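3,4-dihydroxybenzoate decarboxylase (Enterobacter cloacae, PDB 5NY5) catalyses the reversible decarboxylation of 3,4-dihydroxybenzoate to catechol and, as a UbiD-family enzyme, depends on a prenylated flavin cofactor. Local coordinates at residues 84-89 / 95-100; 121-126 / 250-255; 127-132 / 307-312; 216-221 / 331-336; 403-408 / 473-478. One frame throughout, in Å; residues are numbered along the deposited sequence.

The five contacts form two close pairs, with contact 5 further off. Contacts 1 and 4 have centres about 11 Å apart and meet where Leu86 CD1 packs on Ile218 CD1 at 4.0 Å; both border the prenylated-FMN site, which is empty in this apo chain. The side chain of Val97 lies about 3 Å, and that of Pro334 about 4 Å, from the side chain of flavin-binding Phe222. Contacts 2 and 3, centres about 9 Å apart, share the pairing of strands 120-123 and 303-311. Contact 5, at a subunit interface, has its centre about 29 Å from that of contact 4; their nearest atoms are about 5 Å apart, without touching.

Contact 1 (84-89 / 95-100); sequences LLLGCV and QHVGQA
Cys88 CB sits over one face of the His96 imidazole as a CH-pi contact, 4.2 Å from the ring centroid and 25° off the normal, whereas Cys88 SG approaches obliquely and comes to 3.8 Å from His96 CB. The backbone already points Cys88 CB at the helix; a chi1 of 64°, with the sulfur between the backbone N and the carbonyl carbon, then sets SG beside the root of the imidazole, 3.9 Å from His96 CG. His96 answers with CG anti to its own backbone N (chi1 -176°), which swings the ring off helix 93-101 toward the loop at 86-88. There the ring carbon CE1 of His96 comes within 3.4 Å of Leu86 O, at an oblique angle. Beneath this partly exposed layer, Leu86 CD1 meets Val97 CG2 at 4.0 Å, the two buried side chains passing at a slant. Leu86 also rests on Ile218 and Arg241, and Val97 on Phe222. Gly87, with positive phi, forms the bend between Leu86 and Cys88. In this UbiD N-terminal region the loop between helices 79-84 and 93-101 folds back on the second helix, which borders the prenylated-FMN site through Phe222.

Contact 2 (121-126 / 250-255); sequences VFYADD and GVAVKE
The tight point of this contact is a single methyl: Val251 CG1 lies 3.2 Å from Tyr123 OH and 3.5 Å from Tyr123 CE1, approaching the phenol obliquely, with the two side chains crossing at about a right angle. Val251 offers this methyl through a chi1 of 158°, which sets CG1 roughly opposite its backbone N and aims it at strand 120-123. The same CG1 also packs against Val121 CG1, at 4.2 Å. Within its own strand Val121 lies over part of one face of the Tyr123 ring, its CG1 standing 3.5 Å above the ring plane near the rim. The packing then thins. Ala252 CB reaches only the ring edge, 4.5 Å from Tyr123 CE1, and Tyr123 itself is exposed to solvent, in a contact that lies at the surface and away from the flavin and metal sites. The backbone of the loop is secured elsewhere, Val251 N and Ala252 N both donating to the carboxylate of Glu266. No hydrogen bond joins 121-126 to 250-255; the contact is one of van der Waals packing, a methyl set against the C-O end of a phenol, and directional bonding of this part of the loop goes instead to Glu266.

Contact 3 (127-132 / 307-312); sequences PDFDLR and KAVTMR
Phe129 extends its ring directly away from its backbone N (chi1 178°), while Val309, with chi1 at -174°, turns CG2 opposite its carbonyl carbon; together these torsions bring the ring and the methyl into contact. The setting is a capped helix start laid on an antiparallel sheet: helix 131-134 and the loop before it cover strand 303-311 of the Rift-related domain. Val309 CG2 lies in the plane of the phenyl ring, at its edge, 3.5 Å from Phe129 CZ, so the methyl abuts the ring end and stacks on neither face. Leu131 closes on the same methyl: its CB does not point at the strand, but a chi1 of -159° and the bend at CG bring CD1 to 3.7 Å from Val309 CG2. All three side chains are buried, and Leu134 and Phe122 add to the packing around them. Strand 303-311 carries a classic bulge just before, where Lys307 and Ala308 both face Glu266. Asp130, the N-cap residue, caps the helix start and also forms a salt bridge with Arg132. Asp130 OD1 accepts twice from Arg132, from N at 3.0 Å and from NH1 at 3.1 Å, and the two donors approach from opposite faces of the carboxylate plane.

Contact 4 (216-221 / 331-336); sequences IYIGAC and AGLPTE
Residues 218-221, around the C-terminal part of helix 214-219, draw up to helix 324-346, with CA atoms 8.1 Å apart between Ile218 and Leu333 and only 6.5 Å apart between Cys221 and Pro334, where helix 324-346 is kinked and the proline N has no hydrogen bond to the turn before. Two van der Waals meetings make up the contact. In the buried part, Ile218 CG2 touches Leu333 CD1 at 4.0 Å, the side chains slanting past one another. Ile218 presents that branch because CG2 is the one opposite its backbone N, CG1 (chi1 -66°) being turned beside it. In the other part, Pro334 presents CG to Cys221: this atom is 3.7 Å from Cys221 CB and 3.6 Å from Cys221 O, so the same ring carbon meets both the side chain and the carbonyl oxygen. Leu333 continues the packing onto Leu93 and Ala94 of helix 93-101, and Pro334 also touches Phe222, which binds prenylated FMN in another structure of this protein. No hydrogen bond joins the two segments; their contact is van der Waals, without directional bonds, where the Rift-related and C-terminal parts of the chain meet beside the flavin site.

Contact 5 (403-408 / 473-478); sequences EDVDIF and FERAPF
A single water joins Arg475 to Asp404: it accepts from Arg475 N at 2.6 Å and donates to Asp404 OD2 at 2.7 Å. The other oxygen of that carboxylate, OD1, is engaged in a salt bridge with Arg420, and Arg420 also donates to Phe473 O, so it too bridges the two segments. Between Asp404 and Arg475 themselves the charged ends do not pair. Asp404 OD2 instead lies alongside the aliphatic stem of Arg475, 3.5 Å from CG and 4.9 Å from NE, and the carboxylate and guanidinium planes stand at 90° to each other. What the guanidinium does reach is the backbone: Arg475 NH1 donates to Asp404 O over 2.9 Å, in the carbonyl plane, though the bond is bent, with an N-H...O angle of 141°. The stem runs straight through chi2 and then turns at chi3 (80°), which brings NH1 back onto that carbonyl. Segment 403-408 is the loop between strand 397-401, in the mixed sheet of the C-terminal domain, and helix 410-419; segment 473-478, in the loop after strand 455-462, packs against it. Helix 410-419 contributes Asp412, which forms a salt bridge with Arg475 NH2, and Trp415, which makes a cation-pi contact with the guanidinium. Arg475 NH2 also donates to Thr47 O of a second subunit, and Phe478 packs on Val48 of that subunit. Beside Arg475 NH1, Val405 CG2 sits 4.2 Å away, buried against Trp415 and Arg420.

Contact 1 (84-89 / 95-100)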
# COMPACT_ATOMS: atom_id res chain seq x y z
N LEU A 84 -0.67 46.54 -5.01
CA LEU A 84 -0.83 47.95 -5.36
C LEU A 84 -0.36 48.85 -4.22
O LEU A 84 0.25 49.89 -4.46
CB LEU A 84 -2.29 48.23 -5.70
CG LEU A 84 -2.74 49.68 -5.87
CD1 LEU A 84 -1.99 50.34 -7.02
CD2 LEU A 84 -4.23 49.73 -6.10
N LEU A 85 -0.62 48.45 -2.98
CA LEU A 85 -0.17 49.22 -1.82
C LEU A 85 1.34 49.21 -1.66
O LEU A 85 1.85 49.97 -0.84
CB LEU A 85 -0.82 48.68 -0.55
CG LEU A 85 -2.29 49.04 -0.33
CD1 LEU A 85 -2.89 48.20 0.79
CD2 LEU A 85 -2.43 50.52 -0.02
N LEU A 86 2.06 48.39 -2.41
CA LEU A 86 3.51 48.32 -2.32
C LEU A 86 4.21 48.57 -3.65
O LEU A 86 5.44 48.58 -3.68
CB LEU A 86 3.94 46.96 -1.76
CG LEU A 86 3.31 46.58 -0.42
CD1 LEU A 86 3.76 45.19 0.01
CD2 LEU A 86 3.63 47.60 0.65
N GLY A 87 3.47 48.75 -4.74
CA GLY A 87 4.07 49.09 -6.01
C GLY A 87 4.76 47.94 -6.71
O GLY A 87 5.94 48.04 -7.05
N CYS A 88 4.04 46.85 -6.93
CA CYS A 88 4.56 45.72 -7.68
C CYS A 88 3.39 44.88 -8.17
O CYS A 88 2.24 45.13 -7.80
CB CYS A 88 5.53 44.87 -6.84
SG CYS A 88 4.76 44.07 -5.41
N VAL A 89 3.69 43.89 -9.00
CA VAL A 89 2.67 43.01 -9.55
C VAL A 89 2.35 41.93 -8.52
O VAL A 89 3.22 41.56 -7.73
CB VAL A 89 3.11 42.41 -10.89
CG1 VAL A 89 3.41 43.51 -11.89
CG2 VAL A 89 4.32 41.51 -10.70
N GLN A 95 8.42 38.19 -3.79
CA GLN A 95 9.80 38.55 -4.11
C GLN A 95 10.09 40.00 -3.73
O GLN A 95 11.15 40.29 -3.15
CB GLN A 95 10.08 38.34 -5.59
CG GLN A 95 11.38 38.96 -6.06
CD GLN A 95 11.70 38.65 -7.51
OE1 GLN A 95 10.81 38.57 -8.35
NE2 GLN A 95 12.99 38.46 -7.80
N HIS A 96 9.17 40.91 -4.04
CA HIS A 96 9.40 42.32 -3.77
C HIS A 96 9.63 42.58 -2.29
O HIS A 96 10.52 43.35 -1.92
CB HIS A 96 8.22 43.14 -4.29
CG HIS A 96 8.40 44.62 -4.15
ND1 HIS A 96 7.90 45.33 -3.07
CD2 HIS A 96 9.01 45.52 -4.94
CE1 HIS A 96 8.20 46.61 -3.21
NE2 HIS A 96 8.88 46.75 -4.34
N VAL A 97 8.84 41.93 -1.43
CA VAL A 97 9.03 42.10 0.01
C VAL A 97 10.31 41.41 0.46
O VAL A 97 11.08 41.96 1.25
CB VAL A 97 7.81 41.57 0.77
CG1 VAL A 97 8.02 41.72 2.27
CG2 VAL A 97 6.55 42.31 0.34
N GLY A 98 10.57 40.20 -0.05
CA GLY A 98 11.79 39.50 0.31
C GLY A 98 13.05 40.26 -0.08
O GLY A 98 14.09 40.11 0.57
N GLN A 99 12.97 41.08 -1.13
CA GLN A 99 14.09 41.94 -1.48
C GLN A 99 14.26 43.05 -0.45
O GLN A 99 15.39 43.42 -0.10
CB GLN A 99 13.88 42.53 -2.87
CG GLN A 99 14.91 43.56 -3.30
CD GLN A 99 16.25 42.95 -3.70
OE1 GLN A 99 16.46 41.74 -3.55
NE2 GLN A 99 17.14 43.78 -4.22
N ALA A 100 13.15 43.59 0.06
CA ALA A 100 13.23 44.65 1.06
C ALA A 100 13.68 44.11 2.42
O ALA A 100 14.29 44.85 3.20
CB ALA A 100 11.89 45.36 1.19

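Contact 2 (121-126 / 250-255)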
# COMPACT_ATOMS: atom_id res chain seq x y z
N VAL A 121 -5.10 61.64 24.31
CA VAL A 121 -4.58 60.78 25.37
C VAL A 121 -5.68 60.53 26.39
O VAL A 121 -6.31 61.48 26.87
CB VAL A 121 -3.34 61.39 26.05
CG1 VAL A 121 -2.95 60.55 27.25
CG2 VAL A 121 -2.18 61.48 25.07
N PHE A 122 -5.92 59.26 26.71
CA PHE A 122 -6.89 58.86 27.72
C PHE A 122 -6.15 58.03 28.76
O PHE A 122 -5.75 56.90 28.48
CB PHE A 122 -8.05 58.07 27.11
CG PHE A 122 -8.94 58.89 26.22
CD1 PHE A 122 -8.57 59.16 24.91
CD2 PHE A 122 -10.15 59.36 26.68
CE1 PHE A 122 -9.39 59.90 24.09
CE2 PHE A 122 -10.98 60.10 25.85
CZ PHE A 122 -10.59 60.37 24.56
N TYR A 123 -5.97 58.58 29.96
CA TYR A 123 -5.32 57.85 31.03
C TYR A 123 -6.32 56.95 31.75
O TYR A 123 -7.48 57.33 31.95
CB TYR A 123 -4.67 58.81 32.03
CG TYR A 123 -3.51 59.60 31.46
CD1 TYR A 123 -2.27 59.01 31.28
CD2 TYR A 123 -3.67 60.93 31.10
CE1 TYR A 123 -1.21 59.73 30.76
CE2 TYR A 123 -2.62 61.66 30.58
CZ TYR A 123 -1.39 61.05 30.41
OH TYR A 123 -0.34 61.78 29.90
N ALA A 124 -5.87 55.76 32.14
CA ALA A 124 -6.74 54.79 32.78
C ALA A 124 -6.95 55.05 34.26
O ALA A 124 -7.84 54.43 34.86
CB ALA A 124 -6.17 53.38 32.59
N ASP A 125 -6.17 55.95 34.87
CA ASP A 125 -6.38 56.27 36.27
C ASP A 125 -7.64 57.11 36.50
O ASP A 125 -8.05 57.27 37.66
CB ASP A 125 -5.16 57.00 36.84
CG ASP A 125 -4.66 58.11 35.94
OD1 ASP A 125 -5.46 58.63 35.13
OD2 ASP A 125 -3.47 58.47 36.04
N ASP A 126 -8.24 57.64 35.45
CA ASP A 126 -9.52 58.33 35.59
C ASP A 126 -10.59 57.33 35.99
O ASP A 126 -10.70 56.26 35.37
CB ASP A 126 -9.90 59.01 34.27
CG ASP A 126 -11.13 59.89 34.41
OD1 ASP A 126 -12.24 59.34 34.53
OD2 ASP A 126 -10.98 61.13 34.37
N GLY A 250 6.61 56.23 24.81
CA GLY A 250 5.31 56.06 25.42
C GLY A 250 4.99 57.17 26.39
O GLY A 250 5.86 57.90 26.88
N VAL A 251 3.70 57.30 26.68
CA VAL A 251 3.20 58.34 27.57
C VAL A 251 3.00 57.82 28.99
O VAL A 251 3.30 58.52 29.96
CB VAL A 251 1.89 58.93 27.00
CG1 VAL A 251 1.07 59.59 28.08
CG2 VAL A 251 2.21 59.94 25.90
N ALA A 252 2.53 56.58 29.13
CA ALA A 252 2.25 56.02 30.44
C ALA A 252 3.05 54.77 30.77
O ALA A 252 3.04 54.34 31.93
CB ALA A 252 0.75 55.69 30.57
N VAL A 253 3.73 54.16 29.80
CA VAL A 253 4.47 52.92 30.02
C VAL A 253 5.88 53.08 29.45
O VAL A 253 6.19 54.03 28.73
CB VAL A 253 3.77 51.70 29.39
CG1 VAL A 253 2.40 51.50 30.01
CG2 VAL A 253 3.67 51.87 27.88
N LYS A 254 6.73 52.11 29.79
CA LYS A 254 8.15 52.15 29.42
C LYS A 254 8.37 51.39 28.11
O LYS A 254 8.99 50.33 28.06
CB LYS A 254 9.00 51.58 30.55
CG LYS A 254 8.80 52.26 31.89
CD LYS A 254 9.33 53.68 31.87
CE LYS A 254 9.18 54.34 33.24
NZ LYS A 254 7.76 54.42 33.66
N GLU A 255 7.85 51.97 27.03
CA GLU A 255 7.99 51.39 25.71
C GLU A 255 7.58 52.43 24.68
O GLU A 255 6.76 53.31 24.96
CB GLU A 255 7.13 50.13 25.56
CG GLU A 255 7.44 49.30 24.32
CD GLU A 255 8.91 48.93 24.22
OE1 GLU A 255 9.62 49.53 23.39
OE2 GLU A 255 9.35 48.04 24.97

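Contact 3 (127-132 / 307-312)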
# COMPACT_ATOMS: atom_id res chain seq x y z
N PRO A 127 -11.40 57.62 37.02
CA PRO A 127 -12.42 56.65 37.44
C PRO A 127 -13.53 56.45 36.42
O PRO A 127 -14.16 55.39 36.43
CB PRO A 127 -12.96 57.26 38.74
CG PRO A 127 -12.69 58.72 38.61
CD PRO A 127 -11.39 58.83 37.85
N ASP A 128 -13.77 57.42 35.55
CA ASP A 128 -14.76 57.28 34.49
C ASP A 128 -14.19 56.67 33.22
O ASP A 128 -14.88 56.60 32.21
CB ASP A 128 -15.39 58.64 34.17
CG ASP A 128 -16.18 59.21 35.33
OD1 ASP A 128 -16.90 58.43 35.99
OD2 ASP A 128 -16.07 60.43 35.59
N PHE A 129 -12.93 56.22 33.26
CA PHE A 129 -12.34 55.57 32.10
C PHE A 129 -12.99 54.22 31.86
O PHE A 129 -13.25 53.46 32.79
CB PHE A 129 -10.83 55.40 32.31
CG PHE A 129 -10.14 54.70 31.18
CD1 PHE A 129 -9.91 53.34 31.24
CD2 PHE A 129 -9.71 55.40 30.07
CE1 PHE A 129 -9.27 52.69 30.20
CE2 PHE A 129 -9.07 54.76 29.03
CZ PHE A 129 -8.85 53.40 29.10
N ASP A 130 -13.24 53.92 30.59
CA ASP A 130 -13.84 52.65 30.20
C ASP A 130 -13.45 52.36 28.77
O ASP A 130 -13.80 53.13 27.86
CB ASP A 130 -15.36 52.69 30.35
CG ASP A 130 -16.00 51.31 30.22
OD1 ASP A 130 -15.31 50.37 29.77
OD2 ASP A 130 -17.19 51.17 30.56
N LEU A 131 -12.74 51.25 28.56
CA LEU A 131 -12.30 50.90 27.21
C LEU A 131 -13.48 50.60 26.30
O LEU A 131 -13.39 50.80 25.08
CB LEU A 131 -11.35 49.70 27.28
CG LEU A 131 -10.41 49.47 26.10
CD1 LEU A 131 -9.71 50.77 25.72
CD2 LEU A 131 -9.39 48.40 26.45
N ARG A 132 -14.59 50.13 26.87
CA ARG A 132 -15.77 49.84 26.06
C ARG A 132 -16.38 51.12 25.49
O ARG A 132 -16.83 51.14 24.34
CB ARG A 132 -16.81 49.08 26.88
CG ARG A 132 -16.47 47.63 27.17
CD ARG A 132 -15.58 47.48 28.40
NE ARG A 132 -16.07 46.43 29.29
CZ ARG A 132 -16.72 46.66 30.42
NH1 ARG A 132 -16.95 47.90 30.82
NH2 ARG A 132 -17.14 45.64 31.17
N LYS A 307 -2.82 51.26 30.80
CA LYS A 307 -2.55 52.48 31.55
C LYS A 307 -3.02 53.73 30.81
O LYS A 307 -3.45 54.69 31.45
CB LYS A 307 -1.06 52.60 31.86
CG LYS A 307 -0.52 51.48 32.72
CD LYS A 307 -1.28 51.38 34.02
CE LYS A 307 -0.79 50.22 34.87
NZ LYS A 307 -1.57 50.08 36.13
N ALA A 308 -2.94 53.73 29.49
CA ALA A 308 -3.39 54.86 28.70
C ALA A 308 -3.78 54.39 27.31
O ALA A 308 -3.18 53.45 26.77
CB ALA A 308 -2.31 55.95 28.60
N VAL A 309 -4.79 55.03 26.74
CA VAL A 309 -5.16 54.85 25.34
C VAL A 309 -4.81 56.13 24.60
O VAL A 309 -5.02 57.23 25.12
CB VAL A 309 -6.65 54.49 25.18
CG1 VAL A 309 -6.96 54.16 23.73
CG2 VAL A 309 -7.01 53.33 26.08
N THR A 310 -4.28 55.98 23.39
CA THR A 310 -3.68 57.09 22.67
C THR A 310 -4.07 56.98 21.20
O THR A 310 -3.85 55.95 20.57
CB THR A 310 -2.16 57.07 22.85
OG1 THR A 310 -1.81 57.76 24.05
CG2 THR A 310 -1.45 57.70 21.68
N MSE A 311 -4.66 58.05 20.66
CA MSE A 311 -5.15 58.03 19.29
C MSE A 311 -5.13 59.42 18.65
O MSE A 311 -5.09 60.43 19.34
CB MSE A 311 -6.56 57.45 19.24
CG MSE A 311 -7.56 58.15 20.14
SE MSE A 311 -9.26 57.19 20.24
CE MSE A 311 -10.37 58.41 19.21
N ARG A 312 -5.15 59.45 17.32
CA ARG A 312 -5.22 60.72 16.62
C ARG A 312 -6.67 61.19 16.52
O ARG A 312 -7.61 60.49 16.90
CB ARG A 312 -4.59 60.63 15.23
CG ARG A 312 -4.49 59.24 14.64
CD ARG A 312 -4.23 59.33 13.14
NE ARG A 312 -2.83 59.18 12.77
CZ ARG A 312 -2.31 59.57 11.60
NH1 ARG A 312 -1.03 59.39 11.34
NH2 ARG A 312 -3.09 60.16 10.70

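Contact 4 (216-221 / 331-336)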
# COMPACT_ATOMS: atom_id res chain seq x y z
N ILE A 216 3.92 48.19 7.19
CA ILE A 216 4.32 47.78 8.53
C ILE A 216 3.69 46.44 8.88
O ILE A 216 4.37 45.50 9.32
CB ILE A 216 3.97 48.86 9.56
CG1 ILE A 216 4.73 50.15 9.26
CG2 ILE A 216 4.26 48.37 10.96
CD1 ILE A 216 4.52 51.25 10.28
N TYR A 217 2.37 46.33 8.71
CA TYR A 217 1.68 45.08 9.02
C TYR A 217 2.26 43.91 8.23
O TYR A 217 2.43 42.81 8.78
CB TYR A 217 0.18 45.23 8.73
CG TYR A 217 -0.64 45.77 9.87
CD1 TYR A 217 -0.55 45.23 11.14
CD2 TYR A 217 -1.52 46.83 9.67
CE1 TYR A 217 -1.31 45.72 12.18
CE2 TYR A 217 -2.28 47.33 10.71
CZ TYR A 217 -2.17 46.77 11.96
OH TYR A 217 -2.92 47.27 13.00
N ILE A 218 2.57 44.13 6.96
CA ILE A 218 3.05 43.04 6.11
C ILE A 218 4.48 42.68 6.46
O ILE A 218 4.82 41.50 6.62
CB ILE A 218 2.91 43.43 4.62
CG1 ILE A 218 1.44 43.58 4.25
CG2 ILE A 218 3.60 42.41 3.74
CD1 ILE A 218 1.21 44.16 2.87
N GLY A 219 5.35 43.68 6.59
CA GLY A 219 6.75 43.40 6.88
C GLY A 219 6.97 42.81 8.25
O GLY A 219 7.94 42.07 8.46
N ALA A 220 6.09 43.11 9.21
CA ALA A 220 6.27 42.62 10.57
C ALA A 220 6.14 41.11 10.67
O ALA A 220 6.58 40.53 11.68
CB ALA A 220 5.26 43.29 11.50
N CYS A 221 5.55 40.46 9.67
CA CYS A 221 5.34 39.02 9.72
C CYS A 221 6.54 38.21 9.25
O CYS A 221 6.52 36.98 9.36
CB CYS A 221 4.11 38.65 8.89
SG CYS A 221 2.58 39.39 9.48
N ALA A 331 0.00 35.99 6.38
CA ALA A 331 0.72 34.76 6.67
C ALA A 331 1.34 34.12 5.44
O ALA A 331 2.42 33.52 5.55
CB ALA A 331 -0.23 33.75 7.34
N GLY A 332 0.71 34.25 4.28
CA GLY A 332 1.19 33.55 3.10
C GLY A 332 2.42 34.16 2.47
O GLY A 332 3.27 33.44 1.94
N LEU A 333 2.53 35.49 2.49
CA LEU A 333 3.73 36.13 1.94
C LEU A 333 5.00 35.70 2.65
O LEU A 333 5.99 35.41 1.96
CB LEU A 333 3.55 37.65 1.95
CG LEU A 333 2.55 38.20 0.93
CD1 LEU A 333 2.41 39.70 1.07
CD2 LEU A 333 3.00 37.84 -0.48
N PRO A 334 5.06 35.64 3.99
CA PRO A 334 6.25 35.04 4.62
C PRO A 334 6.45 33.59 4.23
O PRO A 334 7.59 33.16 4.02
CB PRO A 334 5.96 35.19 6.12
CG PRO A 334 5.00 36.30 6.21
CD PRO A 334 4.14 36.20 4.99
N THR A 335 5.37 32.82 4.13
CA THR A 335 5.48 31.41 3.77
C THR A 335 6.13 31.25 2.40
O THR A 335 7.10 30.50 2.25
CB THR A 335 4.10 30.75 3.78
OG1 THR A 335 3.48 30.96 5.06
CG2 THR A 335 4.22 29.26 3.53
N GLU A 336 5.62 31.96 1.40
CA GLU A 336 6.17 31.85 0.05
C GLU A 336 7.61 32.32 -0.00
O GLU A 336 8.45 31.70 -0.68
CB GLU A 336 5.32 32.66 -0.92
CG GLU A 336 3.86 32.25 -0.95
CD GLU A 336 2.99 33.26 -1.66
OE1 GLU A 336 3.55 34.20 -2.28
OE2 GLU A 336 1.75 33.13 -1.60

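Contact 5 (403-408 / 473-478)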
# COMPACT_ATOMS: atom_id res chain seq x y z
N GLU A 403 5.37 25.16 -15.44
CA GLU A 403 5.36 26.61 -15.65
C GLU A 403 4.20 27.08 -16.51
O GLU A 403 3.95 28.28 -16.57
CB GLU A 403 6.68 27.06 -16.27
CG GLU A 403 6.92 26.59 -17.70
CD GLU A 403 7.45 25.17 -17.77
OE1 GLU A 403 7.19 24.38 -16.85
OE2 GLU A 403 8.14 24.84 -18.76
N ASP A 404 3.48 26.17 -17.18
CA ASP A 404 2.33 26.55 -17.99
C ASP A 404 1.01 26.38 -17.24
O ASP A 404 -0.05 26.28 -17.86
CB ASP A 404 2.31 25.75 -19.29
CG ASP A 404 2.14 24.26 -19.07
OD1 ASP A 404 2.36 23.80 -17.94
OD2 ASP A 404 1.79 23.56 -20.05
N VAL A 405 1.06 26.37 -15.91
CA VAL A 405 -0.13 26.25 -15.07
C VAL A 405 -0.19 27.47 -14.17
O VAL A 405 0.78 27.77 -13.47
CB VAL A 405 -0.11 24.96 -14.24
CG1 VAL A 405 -1.26 24.95 -13.25
CG2 VAL A 405 -0.19 23.75 -15.14
N ASP A 406 -1.32 28.17 -14.18
CA ASP A 406 -1.53 29.36 -13.37
C ASP A 406 -1.78 28.93 -11.93
O ASP A 406 -2.88 28.49 -11.59
CB ASP A 406 -2.68 30.19 -13.92
CG ASP A 406 -2.86 31.51 -13.20
OD1 ASP A 406 -1.88 32.00 -12.59
OD2 ASP A 406 -3.97 32.08 -13.25
N ILE A 407 -0.77 29.06 -11.08
CA ILE A 407 -0.86 28.54 -9.72
C ILE A 407 -1.80 29.33 -8.83
O ILE A 407 -2.11 28.88 -7.72
CB ILE A 407 0.53 28.48 -9.05
CG1 ILE A 407 1.09 29.89 -8.84
CG2 ILE A 407 1.47 27.67 -9.89
CD1 ILE A 407 2.41 29.90 -8.10
N PHE A 408 -2.27 30.49 -9.27
CA PHE A 408 -3.25 31.27 -8.52
C PHE A 408 -4.67 31.00 -8.98
O PHE A 408 -5.61 31.53 -8.38
CB PHE A 408 -2.93 32.77 -8.64
CG PHE A 408 -1.57 33.13 -8.13
CD1 PHE A 408 -1.38 33.41 -6.79
CD2 PHE A 408 -0.49 33.18 -8.98
CE1 PHE A 408 -0.13 33.73 -6.31
CE2 PHE A 408 0.77 33.51 -8.51
CZ PHE A 408 0.95 33.78 -7.17
N PHE A 473 2.33 16.72 -23.79
CA PHE A 473 1.46 17.44 -22.87
C PHE A 473 1.47 18.95 -23.14
O PHE A 473 1.20 19.74 -22.23
CB PHE A 473 1.85 17.15 -21.42
CG PHE A 473 1.42 15.80 -20.93
CD1 PHE A 473 2.12 14.66 -21.29
CD2 PHE A 473 0.32 15.67 -20.10
CE1 PHE A 473 1.73 13.42 -20.84
CE2 PHE A 473 -0.07 14.43 -19.63
CZ PHE A 473 0.63 13.30 -20.01
N GLU A 474 1.78 19.35 -24.36
CA GLU A 474 1.74 20.77 -24.70
C GLU A 474 0.29 21.24 -24.77
O GLU A 474 -0.53 20.67 -25.49
CB GLU A 474 2.44 21.01 -26.04
CG GLU A 474 3.11 22.37 -26.14
CD GLU A 474 2.73 23.13 -27.41
OE1 GLU A 474 2.11 24.21 -27.28
OE2 GLU A 474 3.05 22.66 -28.51
N ARG A 475 -0.02 22.28 -24.01
CA ARG A 475 -1.35 22.87 -24.07
C ARG A 475 -1.57 23.52 -25.43
O ARG A 475 -0.62 23.99 -26.08
CB ARG A 475 -1.55 23.88 -22.95
CG ARG A 475 -1.36 23.29 -21.57
CD ARG A 475 -1.64 24.29 -20.46
NE ARG A 475 -3.07 24.45 -20.19
CZ ARG A 475 -3.57 24.96 -19.07
NH1 ARG A 475 -2.76 25.35 -18.10
NH2 ARG A 475 -4.88 25.07 -18.91
N ALA A 476 -2.82 23.53 -25.87
CA ALA A 476 -3.17 24.00 -27.21
C ALA A 476 -2.61 25.40 -27.45
O ALA A 476 -2.88 26.31 -26.65
CB ALA A 476 -4.68 23.99 -27.40
N PRO A 477 -1.84 25.61 -28.51
CA PRO A 477 -1.17 26.91 -28.70
C PRO A 477 -2.02 27.92 -29.46
O PRO A 477 -2.08 27.89 -30.69
CB PRO A 477 0.09 26.53 -29.48
CG PRO A 477 -0.35 25.35 -30.30
CD PRO A 477 -1.42 24.63 -29.52
N PHE A 478 -2.67 28.82 -28.73
CA PHE A 478 -3.46 29.86 -29.37
C PHE A 478 -2.57 31.04 -29.76
O PHE A 478 -1.63 31.39 -29.05
CB PHE A 478 -4.58 30.32 -28.44
CG PHE A 478 -5.66 29.30 -28.25
CD1 PHE A 478 -5.59 28.38 -27.22
CD2 PHE A 478 -6.74 29.25 -29.11
CE1 PHE A 478 -6.59 27.44 -27.05
CE2 PHE A 478 -7.74 28.31 -28.95
CZ PHE A 478 -7.66 27.40 -27.91
O HOH W 1 1.96 23.45 -22.72